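Local coordinates for protein predicted sugar phosphatases of the HAD superfamily (Cytophaga hutchinsonii, PDB 2HX1) that is predicted to hydrolyse phosphate esters of sugars as a magnesium-binding phosphatase of the HAD superfamily, at residues A[12-17]-A[246-251]; A[26-31]-A[175-180]; A[37-42]-A[73-78]; A[215-218]-A[222-225]. All coordinates share one frame; numbering follows the deposited sequence.

Contacts 1, 3 and 4 belong to the domain built on the six-stranded parallel sheet. Contact 1 reaches over one strand of the sheet, near the strand starts, and is partly buried; its link is polar, a tyrosine hydroxyl on a carboxylate. Contacts 3 and 4 are buried and mainly apolar, and each sets a helix against a loop that leads to a strand of that sheet. Contacts 1 and 4 touch: Lys15 packs on Ile223, and Cys16 on Leu217. Contact 3 reaches contact 1 where Leu42 packs on Ile17. Contact 2 differs. It lies at the surface, joins a small hairpin to a remote loop, and rests one aromatic ring on peptide backbone.

Contact 1 (A[12-17]-A[246-251]); sequences PKYKCI and GLDTAL
Tyr14 reaches across to Asp248 with its hydroxyl. Its CG lies anti to the carbonyl carbon (chi1 -60°), which sends the ring from CB toward the other segment. One face of the ring is backed by CB of the preceding residue, Lys13. Farther out, Tyr14 CE1 comes to 3.7 Å from Asp248 CB and 3.3 Å from Asp248 OD2. Tyr14 CZ is 3.4 Å from Asp248 OD2. At the tip, Tyr14 OH donates a short hydrogen bond of 2.6 Å to Asp248 OD2. The acceptor uses its anti lone pair and sits at the ring edge, near the ring plane. The carboxylate is turned 78° from the ring. Tyr14 OH also bonds to His275 NE2, so two side chains hold the hydroxyl. A phenylalanine here would probably keep the ring but leave Asp248 OD2 and His275 NE2 without their shared hydroxyl partner. Both Tyr14 and Asp248 touch Leu229 on strand 228-232, which runs between strands 16-19 and 248-252. The contact thus bridges over the start of a central strand, in the parallel, Rossmann-like sheet typical of the HAD fold.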
# COMPACT_ATOMS: atom_id res chain seq x y z
N PRO A 12 -11.82 13.74 -37.71
CA PRO A 12 -11.63 13.09 -39.01
C PRO A 12 -10.73 11.87 -39.02
O PRO A 12 -10.82 11.09 -39.98
CB PRO A 12 -10.96 14.18 -39.86
CG PRO A 12 -11.42 15.47 -39.24
CD PRO A 12 -11.42 15.16 -37.76
N LYS A 13 -9.87 11.69 -38.02
CA LYS A 13 -8.98 10.53 -37.99
C LYS A 13 -9.71 9.25 -37.62
O LYS A 13 -9.14 8.15 -37.74
CB LYS A 13 -7.84 10.70 -36.98
CG LYS A 13 -7.01 12.00 -37.00
CD LYS A 13 -5.96 11.99 -35.81
N TYR A 14 -10.95 9.37 -37.15
CA TYR A 14 -11.58 8.29 -36.38
C TYR A 14 -12.92 7.84 -36.92
O TYR A 14 -13.71 8.65 -37.35
CB TYR A 14 -11.70 8.72 -34.92
CG TYR A 14 -10.35 9.02 -34.34
CD1 TYR A 14 -9.44 8.02 -34.13
CD2 TYR A 14 -9.98 10.33 -34.04
CE1 TYR A 14 -8.19 8.28 -33.62
CE2 TYR A 14 -8.72 10.61 -33.55
CZ TYR A 14 -7.82 9.59 -33.34
OH TYR A 14 -6.57 9.87 -32.83
N LYS A 15 -13.17 6.54 -36.84
CA LYS A 15 -14.43 5.94 -37.25
C LYS A 15 -15.43 5.83 -36.10
O LYS A 15 -16.63 5.79 -36.34
CB LYS A 15 -14.15 4.57 -37.89
CG LYS A 15 -13.36 4.72 -39.19
CD LYS A 15 -13.09 3.38 -39.87
CE LYS A 15 -12.10 3.50 -41.01
NZ LYS A 15 -11.49 2.15 -41.42
N CYS A 16 -14.95 5.81 -34.85
CA CYS A 16 -15.86 5.85 -33.69
C CYS A 16 -15.21 6.55 -32.52
O CYS A 16 -14.00 6.47 -32.35
CB CYS A 16 -16.27 4.45 -33.28
SG CYS A 16 -17.66 4.39 -32.13
N ILE A 17 -16.02 7.28 -31.76
CA ILE A 17 -15.56 7.91 -30.52
C ILE A 17 -16.13 7.11 -29.34
O ILE A 17 -17.30 6.71 -29.35
CB ILE A 17 -16.02 9.42 -30.42
CG1 ILE A 17 -15.82 10.15 -31.75
CG2 ILE A 17 -15.26 10.17 -29.33
CD1 ILE A 17 -14.35 10.24 -32.17
N GLY A 246 -5.24 -0.61 -27.33
CA GLY A 246 -4.84 -0.23 -28.68
C GLY A 246 -5.59 0.97 -29.23
O GLY A 246 -5.34 1.41 -30.36
N LEU A 247 -6.51 1.53 -28.44
CA LEU A 247 -7.29 2.69 -28.91
C LEU A 247 -6.40 3.93 -28.91
O LEU A 247 -5.43 4.00 -28.17
CB LEU A 247 -8.51 2.92 -28.02
CG LEU A 247 -9.47 1.74 -27.79
CD1 LEU A 247 -10.60 2.15 -26.84
CD2 LEU A 247 -10.01 1.25 -29.15
N ASP A 248 -6.70 4.91 -29.76
CA ASP A 248 -6.09 6.24 -29.53
C ASP A 248 -6.86 6.81 -28.36
O ASP A 248 -7.99 6.38 -28.07
CB ASP A 248 -6.21 7.16 -30.74
CG ASP A 248 -5.09 6.96 -31.75
OD1 ASP A 248 -4.26 6.04 -31.60
OD2 ASP A 248 -5.06 7.74 -32.72
N THR A 249 -6.23 7.74 -27.67
CA THR A 249 -6.80 8.37 -26.52
C THR A 249 -6.66 9.90 -26.53
O THR A 249 -5.62 10.44 -26.90
CB THR A 249 -6.17 7.80 -25.21
OG1 THR A 249 -4.74 8.00 -25.24
CG2 THR A 249 -6.51 6.33 -25.08
N ALA A 250 -7.69 10.58 -26.06
CA ALA A 250 -7.65 12.03 -25.90
C ALA A 250 -7.98 12.36 -24.46
O ALA A 250 -9.07 12.03 -23.97
CB ALA A 250 -8.64 12.73 -26.87
N LEU A 251 -7.01 12.94 -23.78
CA LEU A 251 -7.21 13.52 -22.45
C LEU A 251 -7.89 14.88 -22.59
O LEU A 251 -7.35 15.80 -23.22
CB LEU A 251 -5.88 13.76 -21.73
CG LEU A 251 -6.06 14.30 -20.31
CD1 LEU A 251 -6.70 13.24 -19.36
CD2 LEU A 251 -4.76 14.81 -19.73

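Contact 2 (A[26-31]-A[175-180]); sequences KTYNGL and LTKTDV
Tyr28 sits at the tip of a beta hairpin that follows strand 16-19, the place where HAD enzymes commonly carry their flap. It meets the loop between strands 172-174 and 180-182. The hairpin closes with a type I turn from Thr27 to Gly30. Two backbone bonds pair the ends, Thr27 N to Gly30 O and Gly30 N to Thr27 O. Tyr28 projects from this turn. Its CG is placed between the backbone N and the carbonyl carbon (chi1 54°). This swings the ring over the loop, and chi2 (-86°) turns its face to it. One ring face lies on the peptide after Thr176. Thr176 C stands 3.7 Å above the plane of the Tyr28 ring, over its centre, and Lys177 N is 3.5 Å from Tyr28 CZ. At the root of the side chain, Tyr28 CB is 3.4 Å from Leu175 O. At the far end, Tyr28 OH is 3.5 Å from Lys177 CB, while the end of the lysine leads away. The ring therefore meets mostly backbone, with no hydrogen bond across.

The loop keeps its own shape. Thr176 OG1 accepts from Thr178 N and, at 2.9 Å, from Asp179 N, an ST turn and an ST motif. Asp179 O accepts from both Leu175 N and Thr176 N. Asp179 OD1 accepts from Thr178 OG1 and forms a salt bridge with Lys159 of the third subunit. The five-stranded sheet in the middle of the chain is consistent with a cap domain, and a flap resting on a cap loop is in keeping with capped HAD phosphatases.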
# COMPACT_ATOMS: atom_id res chain seq x y z
N LYS A 26 -20.41 15.80 -18.75
CA LYS A 26 -21.18 16.41 -17.68
C LYS A 26 -20.37 16.42 -16.40
O LYS A 26 -19.35 15.73 -16.29
CB LYS A 26 -22.51 15.66 -17.50
CG LYS A 26 -22.38 14.20 -17.10
CD LYS A 26 -23.76 13.57 -16.96
CE LYS A 26 -23.69 12.13 -16.50
NZ LYS A 26 -25.02 11.60 -16.08
N THR A 27 -20.82 17.23 -15.44
CA THR A 27 -20.14 17.46 -14.16
C THR A 27 -21.20 17.54 -13.06
O THR A 27 -22.36 17.18 -13.29
CB THR A 27 -19.35 18.76 -14.14
OG1 THR A 27 -20.23 19.87 -14.42
CG2 THR A 27 -18.23 18.71 -15.14
N TYR A 28 -20.79 17.97 -11.87
CA TYR A 28 -21.71 18.04 -10.72
C TYR A 28 -22.99 18.85 -11.01
O TYR A 28 -24.08 18.47 -10.59
CB TYR A 28 -21.02 18.60 -9.47
CG TYR A 28 -20.34 19.92 -9.65
CD1 TYR A 28 -19.04 19.99 -10.10
CD2 TYR A 28 -20.99 21.11 -9.33
CE1 TYR A 28 -18.39 21.22 -10.25
CE2 TYR A 28 -20.36 22.35 -9.46
CZ TYR A 28 -19.06 22.39 -9.93
OH TYR A 28 -18.43 23.62 -10.08
N ASN A 29 -22.85 19.94 -11.76
CA ASN A 29 -24.00 20.78 -12.07
C ASN A 29 -24.58 20.54 -13.47
O ASN A 29 -25.02 21.48 -14.12
CB ASN A 29 -23.67 22.26 -11.83
CG ASN A 29 -22.44 22.70 -12.56
OD1 ASN A 29 -22.03 22.07 -13.54
ND2 ASN A 29 -21.81 23.76 -12.08
N GLY A 30 -24.56 19.30 -13.94
CA GLY A 30 -25.19 18.94 -15.21
C GLY A 30 -24.26 18.90 -16.41
O GLY A 30 -23.05 18.81 -16.29
N LEU A 31 -24.86 18.96 -17.60
CA LEU A 31 -24.13 18.92 -18.87
C LEU A 31 -23.13 20.05 -18.98
O LEU A 31 -23.41 21.17 -18.54
CB LEU A 31 -25.12 19.04 -20.05
CG LEU A 31 -26.19 17.97 -20.23
CD1 LEU A 31 -27.13 18.32 -21.39
CD2 LEU A 31 -25.52 16.62 -20.41
N LEU A 175 -18.90 17.11 -5.90
CA LEU A 175 -20.27 17.35 -5.46
C LEU A 175 -20.67 18.82 -5.71
O LEU A 175 -21.78 19.13 -6.18
CB LEU A 175 -20.38 17.03 -3.98
CG LEU A 175 -21.78 16.81 -3.41
CD1 LEU A 175 -22.56 15.76 -4.23
CD2 LEU A 175 -21.69 16.41 -1.92
N THR A 176 -19.75 19.71 -5.39
CA THR A 176 -19.89 21.11 -5.68
C THR A 176 -18.56 21.56 -6.26
O THR A 176 -17.68 20.76 -6.51
CB THR A 176 -20.20 21.94 -4.39
OG1 THR A 176 -19.05 21.95 -3.53
CG2 THR A 176 -21.41 21.37 -3.63
N LYS A 177 -18.43 22.86 -6.48
CA LYS A 177 -17.17 23.46 -6.87
C LYS A 177 -16.03 23.23 -5.89
O LYS A 177 -14.86 23.10 -6.29
CB LYS A 177 -17.36 24.97 -7.09
CG LYS A 177 -16.13 25.67 -7.71
CD LYS A 177 -16.52 26.83 -8.65
CE LYS A 177 -15.31 27.44 -9.39
NZ LYS A 177 -15.66 28.01 -10.74
N THR A 178 -16.34 23.18 -4.60
CA THR A 178 -15.31 23.01 -3.56
C THR A 178 -15.24 21.58 -2.97
O THR A 178 -14.16 21.12 -2.58
CB THR A 178 -15.53 24.03 -2.41
OG1 THR A 178 -16.85 23.85 -1.87
CG2 THR A 178 -15.42 25.47 -2.90
N ASP A 179 -16.38 20.89 -2.90
CA ASP A 179 -16.50 19.62 -2.17
C ASP A 179 -16.58 18.37 -3.07
O ASP A 179 -17.13 18.39 -4.19
CB ASP A 179 -17.74 19.66 -1.30
CG ASP A 179 -17.64 20.66 -0.16
OD1 ASP A 179 -16.95 21.69 -0.30
OD2 ASP A 179 -18.25 20.41 0.89
N VAL A 180 -16.05 17.28 -2.53
CA VAL A 180 -16.20 15.97 -3.17
C VAL A 180 -17.06 15.07 -2.27
O VAL A 180 -17.41 15.43 -1.12
CB VAL A 180 -14.84 15.27 -3.41
CG1 VAL A 180 -13.85 16.18 -4.14
CG2 VAL A 180 -14.23 14.79 -2.09

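Contact 3 (A[37-42]-A[73-78]); sequences NTFDYL and FSITAD
Phe39 and Ile75 form the tight part of this contact. Ile75 CD1 stands over one face of the Phe39 ring, 3.7 Å from its centroid and 21° off the ring normal, a CH-pi contact. The methyl is offset toward the rim: Ile75 CD1 is 3.5 Å from Phe39 CE1 and 3.6 Å from Phe39 CZ. With CG1 anti to the carbonyl carbon (chi1 -47°) and a second bend at chi2 (-75°), CD1 comes to the ring, although the CB of the isoleucine does not itself aim at the helix. Phe39, by contrast, leaves helix 35-44 with its CB directed toward the loop. Other side chains surround the pair. Tyr49 meets the Phe39 ring edge-to-face, and Leu25 and Leu72 also touch it. Ile75 packs in turn on Tyr49, Ile51 and Tyr67.

The looser side is at Ser74, which is partly exposed. Ser74 OG is 3.8 Å from Phe39 CB, a van der Waals approach rather than a polar bond. No hydrogen bond joins the two segments. An alanine in place of Phe39 would probably open a gap beneath Ile75 CD1 and take from Tyr49 its aromatic partner.

The loop backbone has its own tie, since Ile75 O bonds to His68 NE2 of helix 60-69. The chemistry implies that shape and burial of apolar surface, not charge, hold helix 35-44 to the loop 73-78.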
# COMPACT_ATOMS: atom_id res chain seq x y z
N ASN A 37 -23.77 20.48 -29.06
CA ASN A 37 -23.20 20.68 -30.41
C ASN A 37 -22.26 19.54 -30.82
O ASN A 37 -22.24 19.12 -32.00
CB ASN A 37 -22.53 22.05 -30.51
CG ASN A 37 -23.51 23.21 -30.23
OD1 ASN A 37 -24.64 23.22 -30.74
ND2 ASN A 37 -23.09 24.16 -29.41
N THR A 38 -21.51 18.99 -29.87
CA THR A 38 -20.66 17.84 -30.17
C THR A 38 -21.49 16.72 -30.76
O THR A 38 -21.11 16.08 -31.75
CB THR A 38 -19.92 17.32 -28.95
OG1 THR A 38 -18.98 18.30 -28.51
CG2 THR A 38 -19.20 16.05 -29.28
N PHE A 39 -22.65 16.47 -30.17
CA PHE A 39 -23.49 15.35 -30.63
C PHE A 39 -24.21 15.67 -31.95
O PHE A 39 -24.31 14.84 -32.83
CB PHE A 39 -24.42 14.90 -29.49
CG PHE A 39 -23.69 14.21 -28.40
CD1 PHE A 39 -23.19 12.94 -28.61
CD2 PHE A 39 -23.40 14.85 -27.20
CE1 PHE A 39 -22.47 12.28 -27.61
CE2 PHE A 39 -22.68 14.20 -26.22
CZ PHE A 39 -22.22 12.92 -26.43
N ASP A 40 -24.69 16.89 -32.07
CA ASP A 40 -25.17 17.39 -33.36
C ASP A 40 -24.08 17.21 -34.43
O ASP A 40 -24.32 16.70 -35.53
CB ASP A 40 -25.53 18.86 -33.22
CG ASP A 40 -26.77 19.08 -32.36
OD1 ASP A 40 -27.61 18.15 -32.28
OD2 ASP A 40 -26.91 20.18 -31.75
N TYR A 41 -22.84 17.58 -34.09
CA TYR A 41 -21.76 17.49 -35.07
C TYR A 41 -21.54 16.06 -35.54
O TYR A 41 -21.46 15.79 -36.74
CB TYR A 41 -20.45 18.05 -34.51
CG TYR A 41 -19.31 18.10 -35.50
CD1 TYR A 41 -19.24 19.08 -36.47
CD2 TYR A 41 -18.28 17.15 -35.45
CE1 TYR A 41 -18.17 19.13 -37.39
CE2 TYR A 41 -17.22 17.19 -36.35
CZ TYR A 41 -17.17 18.18 -37.31
OH TYR A 41 -16.11 18.22 -38.20
N LEU A 42 -21.44 15.12 -34.59
CA LEU A 42 -21.13 13.75 -34.98
C LEU A 42 -22.25 13.17 -35.87
O LEU A 42 -21.97 12.42 -36.81
CB LEU A 42 -20.89 12.87 -33.75
CG LEU A 42 -19.70 13.23 -32.86
CD1 LEU A 42 -19.82 12.54 -31.51
CD2 LEU A 42 -18.40 12.87 -33.56
N PHE A 73 -31.20 14.41 -26.36
CA PHE A 73 -32.10 13.37 -26.81
C PHE A 73 -31.46 12.33 -27.71
O PHE A 73 -31.96 11.21 -27.79
CB PHE A 73 -33.34 13.99 -27.46
CG PHE A 73 -34.07 14.94 -26.55
CD1 PHE A 73 -34.71 14.45 -25.41
CD2 PHE A 73 -34.09 16.31 -26.80
CE1 PHE A 73 -35.37 15.32 -24.53
CE2 PHE A 73 -34.76 17.19 -25.93
CZ PHE A 73 -35.40 16.69 -24.79
N SER A 74 -30.35 12.67 -28.35
CA SER A 74 -29.73 11.74 -29.29
C SER A 74 -29.02 10.58 -28.61
O SER A 74 -28.76 9.57 -29.26
CB SER A 74 -28.77 12.48 -30.22
OG SER A 74 -27.73 13.13 -29.50
N ILE A 75 -28.70 10.69 -27.33
CA ILE A 75 -28.09 9.58 -26.59
C ILE A 75 -29.17 8.53 -26.32
O ILE A 75 -30.10 8.78 -25.57
CB ILE A 75 -27.47 10.01 -25.24
CG1 ILE A 75 -26.60 11.27 -25.38
CG2 ILE A 75 -26.64 8.87 -24.64
CD1 ILE A 75 -25.29 11.06 -26.01
N THR A 76 -29.03 7.37 -26.94
CA THR A 76 -29.95 6.26 -26.77
C THR A 76 -29.27 5.18 -25.91
O THR A 76 -28.05 5.17 -25.79
CB THR A 76 -30.37 5.68 -28.16
OG1 THR A 76 -29.22 5.41 -28.96
CG2 THR A 76 -31.19 6.68 -28.92
N ALA A 77 -30.08 4.30 -25.32
CA ALA A 77 -29.56 3.28 -24.42
C ALA A 77 -28.60 2.33 -25.13
O ALA A 77 -27.71 1.77 -24.50
CB ALA A 77 -30.71 2.49 -23.76
N ASP A 78 -28.79 2.13 -26.43
CA ASP A 78 -27.87 1.28 -27.22
C ASP A 78 -26.46 1.89 -27.35
O ASP A 78 -25.50 1.19 -27.69
CB ASP A 78 -28.45 0.95 -28.62
CG ASP A 78 -28.54 2.16 -29.52
OD1 ASP A 78 -29.09 3.18 -29.08
OD2 ASP A 78 -28.05 2.11 -30.68

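Contact 4 (A[215-218]-A[222-225]); sequences DMLR and EISK
Ile223 O takes a weak hydrogen bond from Tyr214 OH of helix 208-218, and Arg218 NH1 lies 3.2 Å from Ile223 O. Tyr214 OH makes a second weak bond to Arg218 NH1, so the three atoms lie close together. Ile223 O lies at the edge of the guanidinium, near its plane. The arginine chain bends at chi3 (76°), and this brings its end over toward the loop.

Beside this polar group the contact is apolar. Ile223 CB is directed toward the helix, and the side chain fits against its last turn. Ile223 CG2 is 3.9 Å from Arg218 CG and 4.0 Å from Leu217 CB. The longer branch has CG1 anti to the backbone N (chi1 -176°) and carries Ile223 CD1 to 4.2 Å from Leu217 CD1. One isoleucine thus meets both residues that end the helix. Arg218 packs with its aliphatic CG, while its guanidinium reaches the carbonyl of Ile223.

The loop has other polar ties. Glu222 O bonds to Lys15 NZ, and Ser224 N bonds to Glu227 OE1. Leu217 and Ile223 both rest on Ile228 of strand 228-232, and Leu217 also touches Tyr50 of strand 48-53. The chain turns back on itself here, between the end of helix 208-218 and the start of strand 228-232, beside the parallel sheet.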
# COMPACT_ATOMS: atom_id res chain seq x y z
N ASP A 215 -16.32 -5.10 -31.25
CA ASP A 215 -16.93 -6.21 -31.98
C ASP A 215 -18.22 -5.76 -32.72
O ASP A 215 -18.46 -6.19 -33.83
CB ASP A 215 -17.27 -7.35 -31.00
CG ASP A 215 -17.77 -8.58 -31.70
OD1 ASP A 215 -17.04 -9.09 -32.58
OD2 ASP A 215 -18.90 -9.02 -31.38
N MSE A 216 -19.04 -4.91 -32.10
CA MSE A 216 -20.22 -4.41 -32.78
C MSE A 216 -19.85 -3.58 -33.99
O MSE A 216 -20.47 -3.69 -35.03
CB MSE A 216 -21.10 -3.60 -31.83
CG MSE A 216 -21.78 -4.50 -30.81
SE MSE A 216 -23.14 -3.61 -29.82
CE MSE A 216 -24.62 -3.53 -31.28
N LEU A 217 -18.83 -2.74 -33.87
CA LEU A 217 -18.42 -1.91 -35.01
C LEU A 217 -17.90 -2.79 -36.14
O LEU A 217 -18.23 -2.61 -37.32
CB LEU A 217 -17.38 -0.86 -34.58
CG LEU A 217 -17.91 0.28 -33.67
CD1 LEU A 217 -16.79 0.93 -32.85
CD2 LEU A 217 -18.70 1.31 -34.45
N ARG A 218 -17.12 -3.80 -35.79
CA ARG A 218 -16.59 -4.70 -36.78
C ARG A 218 -17.66 -5.43 -37.57
O ARG A 218 -17.40 -5.82 -38.72
CB ARG A 218 -15.62 -5.71 -36.14
CG ARG A 218 -14.24 -5.13 -35.91
CD ARG A 218 -13.25 -6.18 -35.38
NE ARG A 218 -12.79 -7.12 -36.41
CZ ARG A 218 -11.85 -6.87 -37.33
NH1 ARG A 218 -11.24 -5.68 -37.40
NH2 ARG A 218 -11.52 -7.82 -38.22
N GLU A 222 -15.26 -1.80 -41.80
CA GLU A 222 -13.83 -2.02 -41.62
C GLU A 222 -13.29 -1.00 -40.62
O GLU A 222 -13.33 0.19 -40.83
CB GLU A 222 -13.04 -1.90 -42.94
CG GLU A 222 -11.58 -2.29 -42.78
CD GLU A 222 -10.71 -1.92 -43.98
OE1 GLU A 222 -11.04 -0.97 -44.72
OE2 GLU A 222 -9.66 -2.60 -44.16
N ILE A 223 -12.76 -1.50 -39.53
CA ILE A 223 -12.28 -0.64 -38.49
C ILE A 223 -11.16 -1.32 -37.74
O ILE A 223 -11.20 -2.53 -37.48
CB ILE A 223 -13.42 -0.20 -37.53
CG1 ILE A 223 -12.89 0.81 -36.49
CG2 ILE A 223 -14.12 -1.38 -36.88
CD1 ILE A 223 -13.99 1.62 -35.90
N SER A 224 -10.13 -0.54 -37.43
CA SER A 224 -9.06 -1.02 -36.57
C SER A 224 -9.12 -0.23 -35.25
O SER A 224 -9.81 0.80 -35.17
CB SER A 224 -7.70 -0.90 -37.26
OG SER A 224 -7.29 0.44 -37.35
N LYS A 225 -8.43 -0.73 -34.23
CA LYS A 225 -8.52 -0.17 -32.87
C LYS A 225 -7.97 1.27 -32.78
O LYS A 225 -8.50 2.10 -32.03
CB LYS A 225 -7.86 -1.10 -31.84
CG LYS A 225 -8.63 -2.43 -31.66
CD LYS A 225 -8.00 -3.45 -30.71
CE LYS A 225 -6.50 -3.29 -30.65